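Local coordinates for carbohydrate-binding protein (Flavonifractor plautii, PDB 6N1B), which probably removes the acetyl group from N-acetylgalactosamine of the blood group A antigen, and also binds the blood group B trisaccharide, at residues S206-Y211 / I219-N224; L261-Q266 / V315-L320; Q266-W271 / S288-G293. One frame throughout, in Å; residues are numbered along the deposited sequence.

Contact 1 (S206-Y211 / I219-N224); sequences SPTIVY and ILWANN
Thr208 and Trp221 face each other as a hydrogen-bonded antiparallel pair: Thr208 N donates to Trp221 O at 2.9 Å and Trp221 N donates to Thr208 O. Val210 and Ile219 repeat the exchange, while Ile209 and Leu220 form the non-hydrogen-bonded pair between them. The packing is tight on the Trp221 face. With the indole CG anti to its carbonyl carbon (chi1 -63°), the ring lies back across the strand pair: CZ3 meets Val210 CG2 at 3.8 Å, CE3 comes 3.4 Å from Thr208 O, and Ile219 CG2 rests over one ring face. A large flat ring suits this place because it spans two short beta-branched neighbours. On the other face Ile209 CD1 touches Leu220 CD1 at 3.8 Å, and Leu220 CD2 reaches Pro207 CB. The ends are looser: Ser206 O and Trp221 O, both acceptors, face each other without a bond, and the partly exposed Tyr211 side chain points away. Strand 207-212 is outermost in its four-stranded sheet, its Thr208 OG1 hydrogen-bonded to Val275 N and to the calcium ligands Asp122 and Asp274, whereas 219-224 is hydrogen-bonded along its other edge to strand 237-243; strands 116-126 and 269-278 pack against the two faces.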
loop_
_atom_site.group_PDB
_atom_site.type_symbol
_atom_site.label_atom_id
_atom_site.label_comp_id
_atom_site.label_asym_id
_atom_site.label_seq_id
_atom_site.Cartn_x
_atom_site.Cartn_y
_atom_site.Cartn_z
ATOM N N SER A 206 -1.040 -4.992 -6.118
ATOM C CA SER A 206 -1.139 -3.709 -5.420
ATOM C C SER A 206 -2.519 -2.980 -5.599
ATOM O O SER A 206 -2.535 -1.806 -5.980
ATOM C CB SER A 206 0.018 -2.771 -5.827
ATOM O OG SER A 206 0.038 -1.559 -5.093
ATOM N N PRO A 207 -3.578 -3.730 -5.298
ATOM C CA PRO A 207 -4.900 -3.016 -5.369
ATOM C C PRO A 207 -4.966 -1.792 -4.506
ATOM O O PRO A 207 -4.473 -1.834 -3.345
ATOM C CB PRO A 207 -5.865 -4.136 -4.871
ATOM C CG PRO A 207 -5.068 -4.989 -3.989
ATOM C CD PRO A 207 -3.720 -5.055 -4.684
ATOM N N THR A 208 -5.512 -0.713 -4.980
ATOM C CA THR A 208 -5.619 0.506 -4.195
ATOM C C THR A 208 -7.005 1.035 -4.430
ATOM O O THR A 208 -7.435 1.173 -5.606
ATOM C CB THR A 208 -4.457 1.476 -4.469
ATOM O OG1 THR A 208 -4.632 2.683 -3.754
ATOM C CG2 THR A 208 -4.283 1.849 -5.913
ATOM N N ILE A 209 -7.731 1.352 -3.360
ATOM C CA ILE A 209 -9.149 1.717 -3.404
ATOM C C ILE A 209 -9.400 3.134 -2.939
ATOM O O ILE A 209 -8.795 3.581 -1.958
ATOM C CB ILE A 209 -9.936 0.681 -2.558
ATOM C CG1 ILE A 209 -9.825 -0.728 -3.059
ATOM C CG2 ILE A 209 -11.425 1.102 -2.510
ATOM C CD1 ILE A 209 -8.540 -1.527 -2.737
ATOM N N VAL A 210 -10.265 3.825 -3.630
ATOM C CA VAL A 210 -10.772 5.161 -3.278
ATOM C C VAL A 210 -12.264 5.158 -3.493
ATOM O O VAL A 210 -12.786 4.629 -4.462
ATOM C CB VAL A 210 -10.117 6.264 -4.153
ATOM C CG1 VAL A 210 -10.794 7.642 -3.973
ATOM C CG2 VAL A 210 -8.651 6.355 -3.903
ATOM N N TYR A 211 -12.979 5.784 -2.548
ATOM C CA TYR A 211 -14.393 6.158 -2.768
ATOM C C TYR A 211 -14.490 7.477 -3.410
ATOM O O TYR A 211 -14.056 8.491 -2.903
ATOM C CB TYR A 211 -15.165 6.126 -1.441
ATOM C CG TYR A 211 -16.649 6.445 -1.739
ATOM C CD1 TYR A 211 -17.448 5.453 -2.265
ATOM C CD2 TYR A 211 -17.209 7.686 -1.492
ATOM C CE1 TYR A 211 -18.800 5.695 -2.562
ATOM C CE2 TYR A 211 -18.549 7.954 -1.741
ATOM C CZ TYR A 211 -19.310 6.986 -2.306
ATOM O OH TYR A 211 -20.652 7.164 -2.583
ATOM N N ILE A 219 -13.600 2.766 -6.475
ATOM C CA ILE A 219 -12.676 2.520 -7.542
ATOM C C ILE A 219 -11.506 1.744 -7.021
ATOM O O ILE A 219 -10.957 2.094 -5.951
ATOM C CB ILE A 219 -12.229 3.816 -8.256
ATOM C CG1 ILE A 219 -13.414 4.722 -8.571
ATOM C CG2 ILE A 219 -11.419 3.480 -9.462
ATOM C CD1 ILE A 219 -13.051 6.075 -9.138
ATOM N N LEU A 220 -11.067 0.728 -7.748
ATOM C CA LEU A 220 -9.901 -0.069 -7.374
ATOM C C LEU A 220 -8.947 -0.080 -8.570
ATOM O O LEU A 220 -9.368 -0.443 -9.684
ATOM C CB LEU A 220 -10.331 -1.482 -6.988
ATOM C CG LEU A 220 -9.231 -2.475 -6.524
ATOM C CD1 LEU A 220 -9.880 -3.564 -5.635
ATOM C CD2 LEU A 220 -8.465 -3.129 -7.642
ATOM N N TRP A 221 -7.705 0.376 -8.400
ATOM C CA TRP A 221 -6.673 0.281 -9.406
ATOM C C TRP A 221 -5.684 -0.822 -9.037
ATOM O O TRP A 221 -5.383 -1.028 -7.850
ATOM C CB TRP A 221 -5.868 1.565 -9.519
ATOM C CG TRP A 221 -6.660 2.781 -9.959
ATOM C CD1 TRP A 221 -6.747 3.316 -11.218
ATOM C CD2 TRP A 221 -7.430 3.697 -9.111
ATOM N NE1 TRP A 221 -7.517 4.436 -11.212
ATOM C CE2 TRP A 221 -7.949 4.710 -9.936
ATOM C CE3 TRP A 221 -7.775 3.710 -7.792
ATOM C CZ2 TRP A 221 -8.734 5.738 -9.457
ATOM C CZ3 TRP A 221 -8.569 4.723 -7.304
ATOM C CH2 TRP A 221 -9.045 5.720 -8.108
ATOM N N ALA A 222 -5.243 -1.580 -10.014
ATOM C CA ALA A 222 -4.314 -2.659 -9.779
ATOM C C ALA A 222 -3.376 -2.787 -10.977
ATOM O O ALA A 222 -3.708 -2.331 -12.079
ATOM C CB ALA A 222 -5.036 -3.996 -9.503
ATOM N N ASN A 223 -2.196 -3.401 -10.763
ATOM C CA ASN A 223 -1.222 -3.583 -11.853
ATOM C C ASN A 223 -1.335 -4.990 -12.416
ATOM O O ASN A 223 -1.249 -6.002 -11.710
ATOM C CB ASN A 223 0.179 -3.295 -11.340
ATOM C CG ASN A 223 1.225 -3.394 -12.371
ATOM O OD1 ASN A 223 0.935 -3.172 -13.576
ATOM N ND2 ASN A 223 2.453 -3.656 -11.971
ATOM N N ASN A 224 -1.551 -5.040 -13.749
ATOM C CA ASN A 224 -1.690 -6.323 -14.493
ATOM C C ASN A 224 -0.312 -6.763 -15.007
ATOM O O ASN A 224 0.217 -6.088 -15.949
ATOM C CB ASN A 224 -2.667 -6.135 -15.597
ATOM C CG ASN A 224 -3.042 -7.426 -16.263
ATOM O OD1 ASN A 224 -2.124 -8.300 -16.434
ATOM N ND2 ASN A 224 -4.278 -7.610 -16.652
#

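Contact 2 (L261-Q266 / V315-L320); sequences LDENGQ and VGTKPL
Rotations about CA-CB set Glu263 against Thr317: Glu263 places CG opposite its carbonyl carbon (chi1 -76°), and Thr317 tucks OG1 between its backbone N and carbonyl carbon (chi1 59°). The two side chains cross at about a right angle, with Glu263 CG 3.5 Å from Thr317 OG1. A bend further along the glutamate brings its carboxylate carbon CD obliquely across Lys318 CG, also at 3.5 Å. This is contact with the aliphatic part of the lysine, since the opposite charges stay 5.7 Å apart between Glu263 OE2 and Lys318 NZ and form no salt bridge; the ammonium instead bonds Val402 O. A long, flexible glutamate suits an exposed site, where CG packs on Thr317 and the carboxylate rests on the lysine's methylenes.

The backbones meet more lightly. Asp262 CA approaches Thr317 O at 3.5 Å in a CA-H...O contact, and a water accepts from Glu263 N at 2.9 Å and gives a weak bond to Thr317 O, linking the loops where no direct hydrogen bond forms.

The loop 261-266 holds its own shape. Asp262 OD1 is gripped by Asn264 N at 2.9 Å and Gln266 N at 3.0 Å, which come from opposite faces of the carboxylate. Gly265 has a positive phi that suits glycine. Asp262 N bonds back to Gln266 O, and Gly265 N to Asp262 O. This combination is a type I beta turn from Asp262 to Gly265 with an Asx turn at its first residue, a compact surface turn resting against the 315-320 loop.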
loop_
_atom_site.group_PDB
_atom_site.type_symbol
_atom_site.label_atom_id
_atom_site.label_comp_id
_atom_site.label_asym_id
_atom_site.label_seq_id
_atom_site.Cartn_x
_atom_site.Cartn_y
_atom_site.Cartn_z
ATOM N N LEU A 261 7.570 9.736 -19.358
ATOM C CA LEU A 261 9.004 9.594 -19.564
ATOM C C LEU A 261 9.796 10.078 -18.332
ATOM O O LEU A 261 9.393 11.050 -17.692
ATOM C CB LEU A 261 9.392 10.356 -20.791
ATOM C CG LEU A 261 8.604 10.050 -22.118
ATOM C CD1 LEU A 261 9.232 10.767 -23.316
ATOM C CD2 LEU A 261 8.431 8.588 -22.375
ATOM N N ASP A 262 10.961 9.426 -18.137
ATOM C CA ASP A 262 11.874 9.847 -17.097
ATOM C C ASP A 262 12.855 10.894 -17.629
ATOM O O ASP A 262 12.678 11.440 -18.724
ATOM C CB ASP A 262 12.561 8.617 -16.477
ATOM C CG ASP A 262 13.569 7.904 -17.390
ATOM O OD1 ASP A 262 13.885 8.498 -18.453
ATOM O OD2 ASP A 262 14.024 6.859 -16.915
ATOM N N GLU A 263 13.874 11.209 -16.822
ATOM C CA GLU A 263 14.794 12.311 -17.208
ATOM C C GLU A 263 15.699 11.993 -18.394
ATOM O O GLU A 263 16.279 12.869 -18.971
ATOM C CB GLU A 263 15.724 12.681 -15.980
ATOM C CG GLU A 263 14.988 13.462 -14.994
ATOM C CD GLU A 263 15.754 14.806 -14.600
ATOM O OE1 GLU A 263 15.537 15.921 -15.235
ATOM O OE2 GLU A 263 16.623 14.754 -13.671
ATOM N N ASN A 264 15.743 10.705 -18.786
ATOM C CA ASN A 264 16.386 10.279 -20.030
ATOM C C ASN A 264 15.412 10.124 -21.182
ATOM O O ASN A 264 15.755 9.612 -22.300
ATOM C CB ASN A 264 17.085 8.925 -19.766
ATOM C CG ASN A 264 18.143 9.074 -18.723
ATOM O OD1 ASN A 264 18.916 10.029 -18.755
ATOM N ND2 ASN A 264 18.286 8.084 -17.861
ATOM N N GLY A 265 14.194 10.510 -20.998
ATOM C CA GLY A 265 13.243 10.300 -22.043
ATOM C C GLY A 265 12.770 8.907 -22.234
ATOM O O GLY A 265 12.321 8.580 -23.342
ATOM N N GLN A 266 12.885 8.032 -21.209
ATOM C CA GLN A 266 12.620 6.590 -21.279
ATOM C C GLN A 266 11.271 6.360 -20.574
ATOM O O GLN A 266 10.995 6.919 -19.512
ATOM C CB GLN A 266 13.668 5.721 -20.576
ATOM C CG GLN A 266 15.159 5.819 -20.859
ATOM C CD GLN A 266 15.174 5.814 -22.267
ATOM O OE1 GLN A 266 14.620 4.730 -22.881
ATOM N NE2 GLN A 266 16.071 6.600 -22.898
ATOM N N VAL A 315 3.615 13.889 -13.281
ATOM C CA VAL A 315 4.084 15.257 -12.921
ATOM C C VAL A 315 5.625 15.309 -13.102
ATOM O O VAL A 315 6.362 14.702 -12.318
ATOM C CB VAL A 315 3.743 15.579 -11.494
ATOM C CG1 VAL A 315 4.278 16.993 -11.178
ATOM C CG2 VAL A 315 2.256 15.492 -11.248
ATOM N N GLY A 316 6.081 15.988 -14.127
ATOM C CA GLY A 316 7.479 16.161 -14.406
ATOM C C GLY A 316 8.160 14.896 -14.953
ATOM O O GLY A 316 7.477 13.863 -15.083
ATOM N N THR A 317 9.449 14.933 -15.147
ATOM C CA THR A 317 10.275 13.863 -15.519
ATOM C C THR A 317 10.995 13.198 -14.349
ATOM O O THR A 317 11.579 12.116 -14.428
ATOM C CB THR A 317 11.325 14.215 -16.582
ATOM O OG1 THR A 317 12.132 15.263 -16.047
ATOM C CG2 THR A 317 10.679 14.651 -17.831
ATOM N N LYS A 318 11.098 13.991 -13.226
ATOM C CA LYS A 318 11.929 13.661 -12.135
ATOM C C LYS A 318 11.246 12.702 -11.147
ATOM O O LYS A 318 10.037 12.812 -10.923
ATOM C CB LYS A 318 12.386 14.960 -11.405
ATOM C CG LYS A 318 13.289 15.791 -12.324
ATOM C CD LYS A 318 13.541 17.192 -11.826
ATOM C CE LYS A 318 14.210 17.215 -10.500
ATOM N NZ LYS A 318 14.464 18.719 -10.162
ATOM N N PRO A 319 12.012 11.863 -10.450
ATOM C CA PRO A 319 11.430 10.992 -9.406
ATOM C C PRO A 319 10.982 11.782 -8.212
ATOM O O PRO A 319 11.571 12.793 -7.829
ATOM C CB PRO A 319 12.557 10.028 -9.031
ATOM C CG PRO A 319 13.780 10.771 -9.453
ATOM C CD PRO A 319 13.431 11.651 -10.576
ATOM N N LEU A 320 9.884 11.320 -7.630
ATOM C CA LEU A 320 9.441 11.793 -6.354
ATOM C C LEU A 320 10.332 11.266 -5.224
ATOM O O LEU A 320 10.512 12.023 -4.211
ATOM C CB LEU A 320 7.962 11.305 -6.123
ATOM C CG LEU A 320 7.280 11.609 -4.839
ATOM C CD1 LEU A 320 7.108 13.135 -4.697
ATOM C CD2 LEU A 320 5.944 10.898 -4.724
HETATM O O HOH W 1 14.319 10.303 -14.085
#

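Contact 3 (Q266-W271 / S288-G293); sequences QQLAPW and SQCFAG. With GLA (alpha-D-galactopyranose), chain B.
Ala269 and Phe291 form a hydrogen-bonded antiparallel pair, Ala269 N reaching Phe291 O at 2.9 Å and Phe291 N reaching Ala269 O at 3.1 Å. Pro270 and Cys290 follow as a non-hydrogen-bonded pair, a place where proline's missing N-H costs no bond between these strands. Trp271 N then donates to Gln289 O at 2.9 Å, just as the chain turns a corner. At the other end a water donates to both Gln267 O and Ala292 O, bridging the two chain segments beyond the last direct bond.

Among the side chains, Ala269 CB sits over one face of the Phe291 ring, 4.2 Å from its centroid and 25° off the normal, a CH-pi contact for which a methyl group is small enough. Trp271 CB meets the edge of the same ring, 4.0 Å from Phe291 CE1. Leu268 CD2 fills in beside Cys290 SG and Ala292 CB.

The indole of Trp271 swings opposite its backbone N (chi1 -180°), which runs it beside the extended Gln289 side chain. The amide stands at 80° to the ring and meets its edge, with Gln289 OE1 3.4 Å from Trp271 CD1; Gln289 NE2 is hydrogen-bonded to Ser299 OG, which helps to hold the amide. Trp271 NE1 bonds Tyr335 OH, and Tyr230 stacks edge-to-face with the ring. The far edge of the indole reaches the galactose, CH2 lying 3.6 Å from GLA O5. At its open end the hairpin of strands 269-278 and 283-291 thus presents Trp271 to the glycan pocket beside Tyr230 and Tyr335, the indole offering this sugar its edge, not a stacked face.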
loop_
_atom_site.group_PDB
_atom_site.type_symbol
_atom_site.label_atom_id
_atom_site.label_comp_id
_atom_site.label_asym_id
_atom_site.label_seq_id
_atom_site.Cartn_x
_atom_site.Cartn_y
_atom_site.Cartn_z
ATOM N N GLN A 266 12.885 8.032 -21.209
ATOM C CA GLN A 266 12.620 6.590 -21.279
ATOM C C GLN A 266 11.271 6.360 -20.574
ATOM O O GLN A 266 10.995 6.919 -19.512
ATOM C CB GLN A 266 13.668 5.721 -20.576
ATOM C CG GLN A 266 15.159 5.819 -20.859
ATOM C CD GLN A 266 15.174 5.814 -22.267
ATOM O OE1 GLN A 266 14.620 4.730 -22.881
ATOM N NE2 GLN A 266 16.071 6.600 -22.898
ATOM N N GLN A 267 10.420 5.474 -21.163
ATOM C CA GLN A 267 9.108 5.214 -20.569
ATOM C C GLN A 267 9.224 4.462 -19.266
ATOM O O GLN A 267 9.985 3.539 -19.136
ATOM C CB GLN A 267 8.343 4.399 -21.624
ATOM C CG GLN A 267 6.895 4.042 -21.145
ATOM C CD GLN A 267 5.979 5.190 -20.965
ATOM O OE1 GLN A 267 5.883 6.079 -21.867
ATOM N NE2 GLN A 267 5.251 5.226 -19.810
ATOM N N LEU A 268 8.380 4.872 -18.330
ATOM C CA LEU A 268 8.275 4.177 -17.034
ATOM C C LEU A 268 7.127 3.214 -17.040
ATOM O O LEU A 268 6.066 3.467 -17.639
ATOM C CB LEU A 268 8.106 5.260 -15.913
ATOM C CG LEU A 268 9.351 6.152 -15.718
ATOM C CD1 LEU A 268 8.924 7.432 -15.096
ATOM C CD2 LEU A 268 10.305 5.388 -14.871
ATOM N N ALA A 269 7.274 2.118 -16.311
ATOM C CA ALA A 269 6.265 1.093 -16.175
ATOM C C ALA A 269 5.896 0.902 -14.712
ATOM O O ALA A 269 6.742 1.071 -13.821
ATOM C CB ALA A 269 6.780 -0.243 -16.718
ATOM N N PRO A 270 4.643 0.535 -14.448
ATOM C CA PRO A 270 4.186 0.413 -13.083
ATOM C C PRO A 270 4.653 -0.902 -12.456
ATOM O O PRO A 270 4.685 -1.950 -13.064
ATOM C CB PRO A 270 2.656 0.413 -13.189
ATOM C CG PRO A 270 2.414 -0.187 -14.594
ATOM C CD PRO A 270 3.573 0.351 -15.400
ATOM N N TRP A 271 4.873 -0.830 -11.116
ATOM C CA TRP A 271 4.927 -2.027 -10.277
ATOM C C TRP A 271 3.844 -2.057 -9.238
ATOM O O TRP A 271 2.979 -2.960 -9.205
ATOM C CB TRP A 271 6.337 -2.268 -9.591
ATOM C CG TRP A 271 6.359 -3.511 -8.741
ATOM C CD1 TRP A 271 6.569 -3.558 -7.358
ATOM C CD2 TRP A 271 6.049 -4.857 -9.150
ATOM N NE1 TRP A 271 6.485 -4.831 -6.944
ATOM C CE2 TRP A 271 6.191 -5.676 -7.996
ATOM C CE3 TRP A 271 5.808 -5.478 -10.397
ATOM C CZ2 TRP A 271 5.990 -7.013 -7.996
ATOM C CZ3 TRP A 271 5.623 -6.851 -10.389
ATOM C CH2 TRP A 271 5.699 -7.632 -9.230
ATOM N N SER A 288 3.312 6.165 -7.591
ATOM C CA SER A 288 3.623 4.916 -8.316
ATOM C C SER A 288 5.077 4.482 -8.050
ATOM O O SER A 288 6.000 5.265 -8.338
ATOM C CB SER A 288 3.427 5.159 -9.834
ATOM O OG SER A 288 3.927 4.085 -10.568
ATOM N N GLN A 289 5.242 3.281 -7.540
ATOM C CA GLN A 289 6.555 2.637 -7.535
ATOM C C GLN A 289 6.716 2.046 -8.926
ATOM O O GLN A 289 5.915 1.193 -9.354
ATOM C CB GLN A 289 6.563 1.507 -6.482
ATOM C CG GLN A 289 7.854 0.729 -6.518
ATOM C CD GLN A 289 7.788 -0.609 -5.823
ATOM O OE1 GLN A 289 6.753 -0.964 -5.233
ATOM N NE2 GLN A 289 8.881 -1.428 -5.978
ATOM N N CYS A 290 7.723 2.548 -9.667
ATOM C CA CYS A 290 7.847 2.329 -11.099
ATOM C C CYS A 290 9.270 2.173 -11.511
ATOM O O CYS A 290 10.200 2.381 -10.690
ATOM C CB CYS A 290 7.083 3.411 -11.877
ATOM S SG CYS A 290 7.714 5.084 -11.547
ATOM N N PHE A 291 9.523 1.898 -12.788
ATOM C CA PHE A 291 10.858 1.542 -13.253
ATOM C C PHE A 291 10.972 1.736 -14.746
ATOM O O PHE A 291 9.951 1.531 -15.478
ATOM C CB PHE A 291 11.221 0.120 -12.826
ATOM C CG PHE A 291 10.261 -0.916 -13.345
ATOM C CD1 PHE A 291 9.084 -1.203 -12.670
ATOM C CD2 PHE A 291 10.529 -1.548 -14.561
ATOM C CE1 PHE A 291 8.197 -2.120 -13.185
ATOM C CE2 PHE A 291 9.645 -2.475 -15.048
ATOM C CZ PHE A 291 8.459 -2.724 -14.398
ATOM N N ALA A 292 12.173 2.007 -15.223
ATOM C CA ALA A 292 12.430 2.158 -16.678
ATOM C C ALA A 292 13.087 0.938 -17.284
ATOM O O ALA A 292 13.083 0.784 -18.518
ATOM C CB ALA A 292 13.330 3.364 -16.944
ATOM N N GLY A 293 13.572 0.019 -16.460
ATOM C CA GLY A 293 14.256 -1.168 -17.005
ATOM C C GLY A 293 13.400 -2.420 -17.109
ATOM O O GLY A 293 12.173 -2.327 -17.351
HETATM C C1 GLA B . 7.054 -10.228 -5.868
HETATM C C2 GLA B . 5.842 -9.767 -4.991
HETATM C C3 GLA B . 4.834 -10.922 -4.872
HETATM C C4 GLA B . 4.401 -11.472 -6.279
HETATM C C5 GLA B . 5.660 -11.744 -7.159
HETATM C C6 GLA B . 5.321 -11.932 -8.582
HETATM O O2 GLA B . 6.400 -9.442 -3.663
HETATM O O3 GLA B . 3.569 -10.502 -3.930
HETATM O O4 GLA B . 3.594 -10.491 -6.816
HETATM O O5 GLA B . 6.557 -10.549 -7.218
HETATM O O6 GLA B . 6.500 -12.290 -9.425
HETATM O O HOH W 2 12.117 2.468 -20.510
#

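Overall arrangement
Contacts 1 and 3 belong to two four-stranded antiparallel sheets, consistent with blades of a beta-propeller; contact 2 joins the loops before and after the second. Contact 1 is the first hairpin of one sheet, and contact 3 the first of the next; their centres lie about 17 Å apart, yet Asn223 ND2 probably bonds Trp271 O, tying the two sheets together close to the glycan. Contacts 2 and 3, centres about 10 Å apart, share Gln266, and contact 2's segments, 261-266 and 315-320, begin before and end after those of contact 3. Contacts 1 and 2, centres about 23 Å apart, do not touch. Contact 1 is buried beside a calcium ion, contact 3 holds a pocket residue, and contact 2 lies at the surface.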